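Local coordinates for protein MAU2 chromatid cohesion factor homolog (Saccharomyces cerevisiae, PDB 4XDN) that forms a complex with SCC2 that is required for cohesin to associate with chromosomes, and so takes part in sister chromatid cohesion, at residues Ile152-Cys157 with Leu190-Arg195; Phe179-Val184 with Trp215-Cys220; Ser534-Phe539 with Gly573-His578. All blocks are in the same frame, centred on the assembly; numbering follows the deposited sequence.

Contact 1: residues Ile152-Cys157 with Leu190-Arg195. With SO4 (sulfate ion), chain E.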
loop_
_atom_site.group_PDB
_atom_site.type_symbol
_atom_site.label_atom_id
_atom_site.label_comp_id
_atom_site.label_asym_id
_atom_site.label_seq_id
_atom_site.Cartn_x
_atom_site.Cartn_y
_atom_site.Cartn_z
ATOM N N ILE A 152 15.852 -16.220 12.510
ATOM C CA ILE A 152 15.773 -17.129 13.646
ATOM C C ILE A 152 14.330 -17.573 13.846
ATOM O O ILE A 152 14.055 -18.758 14.041
ATOM C CB ILE A 152 16.308 -16.468 14.935
ATOM C CG1 ILE A 152 17.809 -16.192 14.797
ATOM C CG2 ILE A 152 16.047 -17.354 16.156
ATOM C CD1 ILE A 152 18.394 -15.348 15.913
ATOM N N ALA A 153 13.410 -16.615 13.788
ATOM C CA ALA A 153 11.995 -16.896 13.986
ATOM C C ALA A 153 11.467 -17.843 12.913
ATOM O O ALA A 153 10.770 -18.810 13.221
ATOM C CB ALA A 153 11.196 -15.603 13.990
ATOM N N LEU A 154 11.802 -17.566 11.656
ATOM C CA LEU A 154 11.334 -18.386 10.542
ATOM C C LEU A 154 11.885 -19.804 10.636
ATOM O O LEU A 154 11.176 -20.775 10.372
ATOM C CB LEU A 154 11.732 -17.760 9.203
ATOM C CG LEU A 154 11.374 -18.580 7.958
ATOM C CD1 LEU A 154 9.873 -18.839 7.888
ATOM C CD2 LEU A 154 11.855 -17.878 6.701
ATOM N N ARG A 155 13.156 -19.913 11.009
ATOM C CA ARG A 155 13.800 -21.210 11.176
ATOM C C ARG A 155 13.095 -22.022 12.259
ATOM O O ARG A 155 12.729 -23.176 12.039
ATOM C CB ARG A 155 15.281 -21.027 11.523
ATOM C CG ARG A 155 16.054 -22.325 11.698
ATOM C CD ARG A 155 17.538 -22.071 11.946
ATOM N NE ARG A 155 18.149 -21.296 10.864
ATOM C CZ ARG A 155 18.722 -20.099 10.987
ATOM N NH1 ARG A 155 18.802 -19.488 12.162
ATOM N NH2 ARG A 155 19.236 -19.510 9.914
ATOM N N ASN A 156 12.899 -21.407 13.423
ATOM C CA ASN A 156 12.257 -22.079 14.551
ATOM C C ASN A 156 10.783 -22.345 14.289
ATOM O O ASN A 156 10.231 -23.343 14.753
ATOM C CB ASN A 156 12.403 -21.248 15.827
ATOM C CG ASN A 156 13.845 -21.091 16.259
ATOM O OD1 ASN A 156 14.724 -21.820 15.801
ATOM N ND2 ASN A 156 14.095 -20.139 17.151
ATOM N N CYS A 157 10.148 -21.446 13.548
ATOM C CA CYS A 157 8.734 -21.589 13.235
ATOM C C CYS A 157 8.495 -22.808 12.345
ATOM O O CYS A 157 7.578 -23.591 12.592
ATOM C CB CYS A 157 8.203 -20.327 12.559
ATOM S SG CYS A 157 6.426 -20.345 12.302
ATOM N N LEU A 190 10.907 -10.898 5.366
ATOM C CA LEU A 190 12.240 -11.202 4.860
ATOM C C LEU A 190 12.318 -11.033 3.344
ATOM O O LEU A 190 13.379 -11.213 2.746
ATOM C CB LEU A 190 12.644 -12.624 5.249
ATOM C CG LEU A 190 13.065 -12.816 6.708
ATOM C CD1 LEU A 190 13.142 -14.296 7.048
ATOM C CD2 LEU A 190 14.402 -12.141 6.979
ATOM N N LYS A 191 11.188 -10.685 2.733
ATOM C CA LYS A 191 11.114 -10.448 1.294
ATOM C C LYS A 191 11.556 -11.673 0.497
ATOM O O LYS A 191 12.306 -11.561 -0.474
ATOM C CB LYS A 191 11.955 -9.229 0.910
ATOM C CG LYS A 191 11.483 -7.945 1.566
ATOM C CD LYS A 191 12.305 -6.745 1.126
ATOM C CE LYS A 191 11.596 -5.442 1.447
ATOM N NZ LYS A 191 10.311 -5.299 0.697
ATOM N N GLN A 192 11.086 -12.840 0.924
ATOM C CA GLN A 192 11.333 -14.090 0.212
ATOM C C GLN A 192 10.098 -14.447 -0.603
ATOM O O GLN A 192 9.367 -15.384 -0.280
ATOM C CB GLN A 192 11.679 -15.203 1.195
ATOM C CG GLN A 192 12.949 -14.938 1.982
ATOM C CD GLN A 192 13.222 -16.003 3.021
ATOM O OE1 GLN A 192 12.337 -16.780 3.377
ATOM N NE2 GLN A 192 14.453 -16.047 3.512
ATOM N N HIS A 193 9.886 -13.692 -1.673
ATOM C CA HIS A 193 8.615 -13.685 -2.383
ATOM C C HIS A 193 8.238 -15.041 -2.976
ATOM O O HIS A 193 7.062 -15.402 -3.002
ATOM C CB HIS A 193 8.655 -12.620 -3.480
ATOM C CG HIS A 193 8.972 -11.249 -2.968
ATOM N ND1 HIS A 193 8.313 -10.685 -1.896
ATOM C CD2 HIS A 193 9.883 -10.332 -3.374
ATOM C CE1 HIS A 193 8.801 -9.480 -1.666
ATOM N NE2 HIS A 193 9.754 -9.241 -2.549
ATOM N N ARG A 194 9.225 -15.795 -3.446
ATOM C CA ARG A 194 8.957 -17.127 -3.976
ATOM C C ARG A 194 8.521 -18.062 -2.850
ATOM O O ARG A 194 7.587 -18.847 -3.019
ATOM C CB ARG A 194 10.186 -17.683 -4.703
ATOM C CG ARG A 194 10.338 -17.153 -6.127
ATOM C CD ARG A 194 11.711 -16.545 -6.396
ATOM N NE ARG A 194 12.694 -17.537 -6.817
ATOM C CZ ARG A 194 13.927 -17.242 -7.221
ATOM N NH1 ARG A 194 14.335 -15.979 -7.258
ATOM N NH2 ARG A 194 14.756 -18.211 -7.592
ATOM N N ARG A 195 9.183 -17.971 -1.700
ATOM C CA ARG A 195 8.792 -18.763 -0.535
ATOM C C ARG A 195 7.407 -18.376 -0.019
ATOM O O ARG A 195 6.649 -19.237 0.428
ATOM C CB ARG A 195 9.810 -18.613 0.597
ATOM C CG ARG A 195 10.946 -19.633 0.577
ATOM C CD ARG A 195 12.251 -19.041 0.060
ATOM N NE ARG A 195 13.403 -19.530 0.813
ATOM C CZ ARG A 195 14.564 -18.889 0.910
ATOM N NH1 ARG A 195 14.740 -17.720 0.303
ATOM N NH2 ARG A 195 15.553 -19.418 1.620
HETATM S S SO4 E . 12.928 -16.126 -2.652
HETATM O O1 SO4 E . 11.802 -16.694 -1.915
HETATM O O2 SO4 E . 13.938 -15.650 -1.710
HETATM O O3 SO4 E . 13.508 -17.158 -3.505
HETATM O O4 SO4 E . 12.468 -15.003 -3.467
#
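L154 of helix 147-165 presses its CD2 methyl on both L190 and Q192, at a turn of what is probably a tetratricopeptide-like helical array, where a Schellman motif ends helix 170-189, K191 taking positive phi, and Q192 holds the N-cap position of helix 193-206. The close-packed part is small and apolar: L154 CD2 sits 3.8 Å from L190 CD1. With CG anti to the backbone N (chi1 176°), L154 extends its branched end toward the turn, while L190 also rests on Y150 and K151 of L154's own helix. A glutamine suits the border. Its aliphatic stem is extended, and Q192 OE1 lies 3.5 Å from L154 CD2 as a plain van der Waals neighbour. Beyond it the contact gives way to a more exposed, charged side, where a sulfate, probably from the crystallisation liquor, rests at the first turn of helix 193-206. R195 N donates to sulfate O1 at 2.9 Å. A weak bond runs from R194 N to O4, and the helix end would probably help to attract the anion. Sulfate O3 sits over one face of the R194 guanidinium, toward its rim, whereas R195 NH1 gives sulfate O2 a bent bond of 3.0 Å (132°). Q192 CD lies above the R195 guanidinium plane, toward its rim.

Contact 2: residues Phe179-Val184 with Trp215-Cys220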
loop_
_atom_site.group_PDB
_atom_site.type_symbol
_atom_site.label_atom_id
_atom_site.label_comp_id
_atom_site.label_asym_id
_atom_site.label_seq_id
_atom_site.Cartn_x
_atom_site.Cartn_y
_atom_site.Cartn_z
ATOM N N PHE A 179 0.610 -21.460 12.849
ATOM C CA PHE A 179 2.036 -21.167 12.807
ATOM C C PHE A 179 2.608 -21.279 11.397
ATOM O O PHE A 179 3.662 -20.714 11.108
ATOM C CB PHE A 179 2.784 -22.077 13.779
ATOM C CG PHE A 179 2.643 -21.645 15.207
ATOM C CD1 PHE A 179 3.385 -20.582 15.693
ATOM C CD2 PHE A 179 1.746 -22.272 16.054
ATOM C CE1 PHE A 179 3.251 -20.164 17.002
ATOM C CE2 PHE A 179 1.609 -21.858 17.365
ATOM C CZ PHE A 179 2.361 -20.801 17.838
ATOM N N GLN A 180 1.909 -21.983 10.516
ATOM C CA GLN A 180 2.235 -21.922 9.100
ATOM C C GLN A 180 2.008 -20.494 8.621
ATOM O O GLN A 180 2.812 -19.945 7.872
ATOM C CB GLN A 180 1.389 -22.903 8.290
ATOM C CG GLN A 180 1.931 -24.322 8.268
ATOM C CD GLN A 180 1.133 -25.232 7.355
ATOM O OE1 GLN A 180 0.137 -25.828 7.768
ATOM N NE2 GLN A 180 1.565 -25.341 6.103
ATOM N N TYR A 181 0.912 -19.900 9.080
ATOM C CA TYR A 181 0.574 -18.523 8.746
ATOM C C TYR A 181 1.593 -17.547 9.330
ATOM O O TYR A 181 1.926 -16.546 8.700
ATOM C CB TYR A 181 -0.834 -18.191 9.244
ATOM C CG TYR A 181 -1.079 -16.721 9.489
ATOM C CD1 TYR A 181 -1.389 -15.865 8.441
ATOM C CD2 TYR A 181 -1.015 -16.191 10.771
ATOM C CE1 TYR A 181 -1.618 -14.521 8.661
ATOM C CE2 TYR A 181 -1.241 -14.853 11.002
ATOM C CZ TYR A 181 -1.542 -14.020 9.943
ATOM O OH TYR A 181 -1.772 -12.683 10.175
ATOM N N VAL A 182 2.082 -17.841 10.531
ATOM C CA VAL A 182 3.132 -17.031 11.142
ATOM C C VAL A 182 4.381 -17.087 10.276
ATOM O O VAL A 182 5.014 -16.066 10.022
ATOM C CB VAL A 182 3.463 -17.508 12.574
ATOM C CG1 VAL A 182 4.727 -16.825 13.108
ATOM C CG2 VAL A 182 2.290 -17.247 13.502
ATOM N N GLY A 183 4.725 -18.288 9.824
ATOM C CA GLY A 183 5.868 -18.480 8.949
ATOM C C GLY A 183 5.770 -17.647 7.684
ATOM O O GLY A 183 6.739 -17.009 7.280
ATOM N N VAL A 184 4.595 -17.657 7.061
ATOM C CA VAL A 184 4.345 -16.854 5.870
ATOM C C VAL A 184 4.629 -15.383 6.151
ATOM O O VAL A 184 5.314 -14.715 5.373
ATOM C CB VAL A 184 2.885 -17.010 5.373
ATOM C CG1 VAL A 184 2.579 -16.048 4.217
ATOM C CG2 VAL A 184 2.623 -18.440 4.936
ATOM N N TRP A 215 -10.656 -18.279 4.056
ATOM C CA TRP A 215 -10.981 -17.036 3.370
ATOM C C TRP A 215 -10.203 -15.863 3.954
ATOM O O TRP A 215 -9.846 -14.933 3.234
ATOM C CB TRP A 215 -12.485 -16.763 3.441
ATOM C CG TRP A 215 -13.269 -17.416 2.334
ATOM C CD1 TRP A 215 -12.880 -17.567 1.033
ATOM C CD2 TRP A 215 -14.571 -18.007 2.433
ATOM N NE1 TRP A 215 -13.859 -18.211 0.318
ATOM C CE2 TRP A 215 -14.905 -18.496 1.153
ATOM C CE3 TRP A 215 -15.486 -18.172 3.478
ATOM C CZ2 TRP A 215 -16.117 -19.132 0.890
ATOM C CZ3 TRP A 215 -16.687 -18.806 3.216
ATOM C CH2 TRP A 215 -16.992 -19.279 1.932
ATOM N N PHE A 216 -9.934 -15.909 5.253
ATOM C CA PHE A 216 -9.099 -14.891 5.877
ATOM C C PHE A 216 -7.680 -14.945 5.319
ATOM O O PHE A 216 -7.111 -13.925 4.940
ATOM C CB PHE A 216 -9.062 -15.067 7.395
ATOM C CG PHE A 216 -7.915 -14.354 8.050
ATOM C CD1 PHE A 216 -7.905 -12.971 8.142
ATOM C CD2 PHE A 216 -6.842 -15.062 8.559
ATOM C CE1 PHE A 216 -6.847 -12.310 8.736
ATOM C CE2 PHE A 216 -5.781 -14.406 9.153
ATOM C CZ PHE A 216 -5.784 -13.026 9.240
ATOM N N LEU A 217 -7.113 -16.147 5.278
ATOM C CA LEU A 217 -5.756 -16.337 4.782
ATOM C C LEU A 217 -5.646 -15.938 3.318
ATOM O O LEU A 217 -4.624 -15.409 2.886
ATOM C CB LEU A 217 -5.325 -17.791 4.953
ATOM C CG LEU A 217 -5.166 -18.275 6.392
ATOM C CD1 LEU A 217 -5.029 -19.785 6.406
ATOM C CD2 LEU A 217 -3.968 -17.614 7.056
ATOM N N ASN A 218 -6.702 -16.194 2.558
ATOM C CA ASN A 218 -6.708 -15.852 1.146
ATOM C C ASN A 218 -6.722 -14.339 0.952
ATOM O O ASN A 218 -6.154 -13.825 -0.008
ATOM C CB ASN A 218 -7.908 -16.489 0.445
ATOM C CG ASN A 218 -7.914 -16.227 -1.044
ATOM O OD1 ASN A 218 -7.100 -16.777 -1.783
ATOM N ND2 ASN A 218 -8.834 -15.383 -1.495
ATOM N N LEU A 219 -7.371 -13.631 1.873
ATOM C CA LEU A 219 -7.375 -12.174 1.850
ATOM C C LEU A 219 -5.975 -11.645 2.137
ATOM O O LEU A 219 -5.525 -10.691 1.503
ATOM C CB LEU A 219 -8.376 -11.619 2.868
ATOM C CG LEU A 219 -9.852 -11.808 2.526
ATOM C CD1 LEU A 219 -10.722 -11.548 3.744
ATOM C CD2 LEU A 219 -10.254 -10.899 1.380
ATOM N N CYS A 220 -5.291 -12.268 3.096
ATOM C CA CYS A 220 -3.901 -11.929 3.389
ATOM C C CYS A 220 -3.059 -12.135 2.137
ATOM O O CYS A 220 -2.185 -11.327 1.819
ATOM C CB CYS A 220 -3.348 -12.783 4.536
ATOM S SG CYS A 220 -4.118 -12.529 6.157
#
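Y181 is the bump here: its ring projects from helix 170-189 into a hollow on helix 212-228 whose walls are L217, F216 and C220. L217 makes the tightest fit, its CD2 methyl set 3.4 Å from Y181 CD1 and also touching CB at the root of the ring. Farther out, F216 CE2 comes within 4.2 Å of Y181 CE1; the two rings meet obliquely, with planes at 55°. C220 SG borders the ring as well, 4.1 Å from Y181 CE1, in an oblique sulfur-aromatic contact, and the same sulfur lies over one face of F216 toward its rim. A small thiol suits a place beside two rings. The local axes run almost parallel (4°) at 12.1 Å, consistent with helices two apart in a tetratricopeptide-like superhelix. Helix 193-206, between them in sequence, packs on Q180 and V184. At such spacing a long aromatic side chain can reach across, and CG anti to the backbone N (chi1 156°) sends the ring over. Cut back to an alanine, this position would probably leave L217 CD2 without its ring partner and the F216 ring freer to turn. Y181 and F216 also meet apolar side chains of another protein chain, and Y181 OH approaches the edge of F216.

Contact 3: residues Ser534-Phe539 with Gly573-His578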
loop_
_atom_site.group_PDB
_atom_site.type_symbol
_atom_site.label_atom_id
_atom_site.label_comp_id
_atom_site.label_asym_id
_atom_site.label_seq_id
_atom_site.Cartn_x
_atom_site.Cartn_y
_atom_site.Cartn_z
ATOM N N SER A 534 -0.653 -6.342 -34.535
ATOM C CA SER A 534 -1.791 -7.152 -34.121
ATOM C C SER A 534 -2.318 -6.715 -32.755
ATOM O O SER A 534 -3.524 -6.739 -32.513
ATOM C CB SER A 534 -1.408 -8.630 -34.089
ATOM O OG SER A 534 -2.518 -9.427 -33.723
ATOM N N LYS A 535 -1.413 -6.319 -31.864
ATOM C CA LYS A 535 -1.810 -5.791 -30.563
ATOM C C LYS A 535 -2.554 -4.473 -30.738
ATOM O O LYS A 535 -3.550 -4.211 -30.059
ATOM C CB LYS A 535 -0.592 -5.586 -29.657
ATOM C CG LYS A 535 0.121 -6.866 -29.262
ATOM C CD LYS A 535 1.231 -6.594 -28.255
ATOM C CE LYS A 535 2.081 -7.835 -28.016
ATOM N NZ LYS A 535 3.059 -7.644 -26.909
ATOM N N LEU A 536 -2.057 -3.646 -31.650
ATOM C CA LEU A 536 -2.683 -2.368 -31.956
ATOM C C LEU A 536 -4.117 -2.567 -32.429
ATOM O O LEU A 536 -5.028 -1.865 -31.990
ATOM C CB LEU A 536 -1.877 -1.623 -33.025
ATOM C CG LEU A 536 -2.506 -0.353 -33.601
ATOM C CD1 LEU A 536 -2.657 0.714 -32.526
ATOM C CD2 LEU A 536 -1.675 0.164 -34.764
ATOM N N ARG A 537 -4.307 -3.534 -33.320
ATOM C CA ARG A 537 -5.616 -3.799 -33.900
ATOM C C ARG A 537 -6.640 -4.114 -32.816
ATOM O O ARG A 537 -7.801 -3.721 -32.912
ATOM C CB ARG A 537 -5.528 -4.957 -34.896
ATOM C CG ARG A 537 -6.621 -4.947 -35.949
ATOM C CD ARG A 537 -6.462 -6.105 -36.920
ATOM N NE ARG A 537 -5.145 -6.118 -37.556
ATOM C CZ ARG A 537 -4.831 -5.455 -38.665
ATOM N NH1 ARG A 537 -5.735 -4.708 -39.289
ATOM N NH2 ARG A 537 -3.602 -5.540 -39.156
ATOM N N GLU A 538 -6.197 -4.816 -31.778
ATOM C CA GLU A 538 -7.068 -5.169 -30.667
ATOM C C GLU A 538 -7.467 -3.937 -29.860
ATOM O O GLU A 538 -8.642 -3.754 -29.539
ATOM C CB GLU A 538 -6.380 -6.193 -29.759
ATOM C CG GLU A 538 -6.156 -7.545 -30.421
ATOM C CD GLU A 538 -5.424 -8.528 -29.524
ATOM O OE1 GLU A 538 -4.400 -8.142 -28.921
ATOM O OE2 GLU A 538 -5.873 -9.688 -29.423
ATOM N N PHE A 539 -6.492 -3.092 -29.538
ATOM C CA PHE A 539 -6.756 -1.889 -28.754
ATOM C C PHE A 539 -7.540 -0.853 -29.547
ATOM O O PHE A 539 -8.417 -0.180 -29.006
ATOM C CB PHE A 539 -5.447 -1.269 -28.257
ATOM C CG PHE A 539 -4.828 -2.006 -27.104
ATOM C CD1 PHE A 539 -5.440 -2.009 -25.862
ATOM C CD2 PHE A 539 -3.636 -2.693 -27.261
ATOM C CE1 PHE A 539 -4.877 -2.688 -24.798
ATOM C CE2 PHE A 539 -3.067 -3.373 -26.199
ATOM C CZ PHE A 539 -3.688 -3.370 -24.967
ATOM N N GLY A 573 -5.638 5.123 -36.971
ATOM C CA GLY A 573 -6.107 5.837 -38.145
ATOM C C GLY A 573 -5.070 5.874 -39.251
ATOM O O GLY A 573 -5.405 5.813 -40.433
ATOM N N ARG A 574 -3.803 5.969 -38.864
ATOM C CA ARG A 574 -2.706 6.043 -39.821
ATOM C C ARG A 574 -2.358 4.681 -40.416
ATOM O O ARG A 574 -2.049 4.578 -41.606
ATOM C CB ARG A 574 -1.467 6.637 -39.152
ATOM C CG ARG A 574 -1.419 8.160 -39.141
ATOM C CD ARG A 574 -0.653 8.720 -40.335
ATOM N NE ARG A 574 0.146 9.886 -39.964
ATOM C CZ ARG A 574 0.982 10.515 -40.785
ATOM N NH1 ARG A 574 1.136 10.096 -42.033
ATOM N NH2 ARG A 574 1.667 11.566 -40.354
ATOM N N MET A 575 -2.411 3.640 -39.588
ATOM C CA MET A 575 -1.933 2.315 -39.983
ATOM C C MET A 575 -3.031 1.356 -40.439
ATOM O O MET A 575 -2.790 0.503 -41.291
ATOM C CB MET A 575 -1.176 1.667 -38.822
ATOM C CG MET A 575 0.066 2.425 -38.381
ATOM S SD MET A 575 1.090 1.464 -37.246
ATOM C CE MET A 575 1.730 0.207 -38.348
ATOM N N LEU A 576 -4.228 1.489 -39.874
ATOM C CA LEU A 576 -5.268 0.474 -40.046
ATOM C C LEU A 576 -6.453 0.914 -40.909
ATOM O O LEU A 576 -7.140 0.068 -41.481
ATOM C CB LEU A 576 -5.779 0.032 -38.671
ATOM C CG LEU A 576 -4.692 -0.436 -37.697
ATOM C CD1 LEU A 576 -5.300 -0.818 -36.356
ATOM C CD2 LEU A 576 -3.903 -1.606 -38.279
ATOM N N GLU A 577 -6.692 2.218 -41.006
ATOM C CA GLU A 577 -7.826 2.724 -41.775
ATOM C C GLU A 577 -7.446 3.002 -43.232
ATOM O O GLU A 577 -6.385 3.562 -43.502
ATOM C CB GLU A 577 -8.380 3.993 -41.126
ATOM C CG GLU A 577 -8.895 3.789 -39.701
ATOM C CD GLU A 577 -10.173 2.969 -39.640
ATOM O OE1 GLU A 577 -10.684 2.563 -40.705
ATOM O OE2 GLU A 577 -10.672 2.737 -38.518
ATOM N N HIS A 578 -8.323 2.617 -44.159
ATOM C CA HIS A 578 -8.092 2.816 -45.592
ATOM C C HIS A 578 -9.088 3.831 -46.171
ATOM O O HIS A 578 -8.775 4.553 -47.122
ATOM C CB HIS A 578 -8.224 1.498 -46.346
ATOM C CG HIS A 578 -7.269 0.444 -45.892
ATOM N ND1 HIS A 578 -7.271 -0.068 -44.613
ATOM C CD2 HIS A 578 -6.292 -0.209 -46.560
ATOM C CE1 HIS A 578 -6.316 -0.975 -44.506
ATOM N NE2 HIS A 578 -5.709 -1.083 -45.674
HETATM O O HOH W 1 -6.430 -2.866 -41.799
#
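L536 and L576 supply the apolar heart of this contact, their side chains overlapping as they run past one another in opposite senses. L576 CD1 nestles against L536 CG at 4.0 Å and lies 3.9 Å from R537 CA, so this methyl packs against backbone as well as side chain of helix 526-543. M575 adds its sulfur, SD standing 3.9 Å from L536 CD2. Branched leucines give compact, interlocking ends, whereas the flexible methionine can bend (chi3 70°) to fit the ground beside them. L536 and M575 have further apolar company: L536 rests on L510 of helix 499-513, and M575 on V533 and F517.

A second kind of contact joins charge to hydrocarbon. R537 leaves its helix with CG anti to the backbone N, then bends at chi3 (-56°), bringing one face of its guanidinium over L576 CD2, with NH1 3.7 Å from that methyl. Arginine suits this exposed border because its flat group can cover a leucine while its N-H groups remain in the plane for polar partners.

The polar link is made through water. R537 NH1 donates to a water at 3.2 Å, which lies at the edge of the guanidinium and in its plane; the water in turn donates to L576 O at 3.0 Å. One residue, L576, is therefore engaged twice by R537, through its methyl and through its carbonyl. Nearby, E577 OE2 is hydrogen-bonded to Y540 OH, tying the chain after helix 562-575 to helix 526-543 a second time.

All this lies where helix 562-575 ends and the chain turns toward helix 580-593: consecutive helices joined by an apolar seam of two leucines and a methionine with a water-bridged outer edge, consistent with the tetratricopeptide-like helical superhelix known for Scc4/Mau2 proteins.

In the fold
Contacts 1 and 2 are neighbours, their centres about 13 Å apart, and their segments alternate along the chain: 152-157, 179-184, 190-195, 215-220. Helix 170-189 lies at their meeting point, C157 and L154 of contact 1 packing on its F179-V184 part, which also supplies contact 2. Helices 147-165, 170-189, 193-206 and 212-228 are thus linked in sequence order, with contact 1 nearer the surface and contact 2 buried and touching the other protein chain. Contact 3 comes much later in sequence, between helices 526-543 and 562-575, about 48 Å from contact 1 and about 46 Å from contact 2, centre to centre. Packing between helices close in sequence thus recurs far along an elongated, predominantly helical protein.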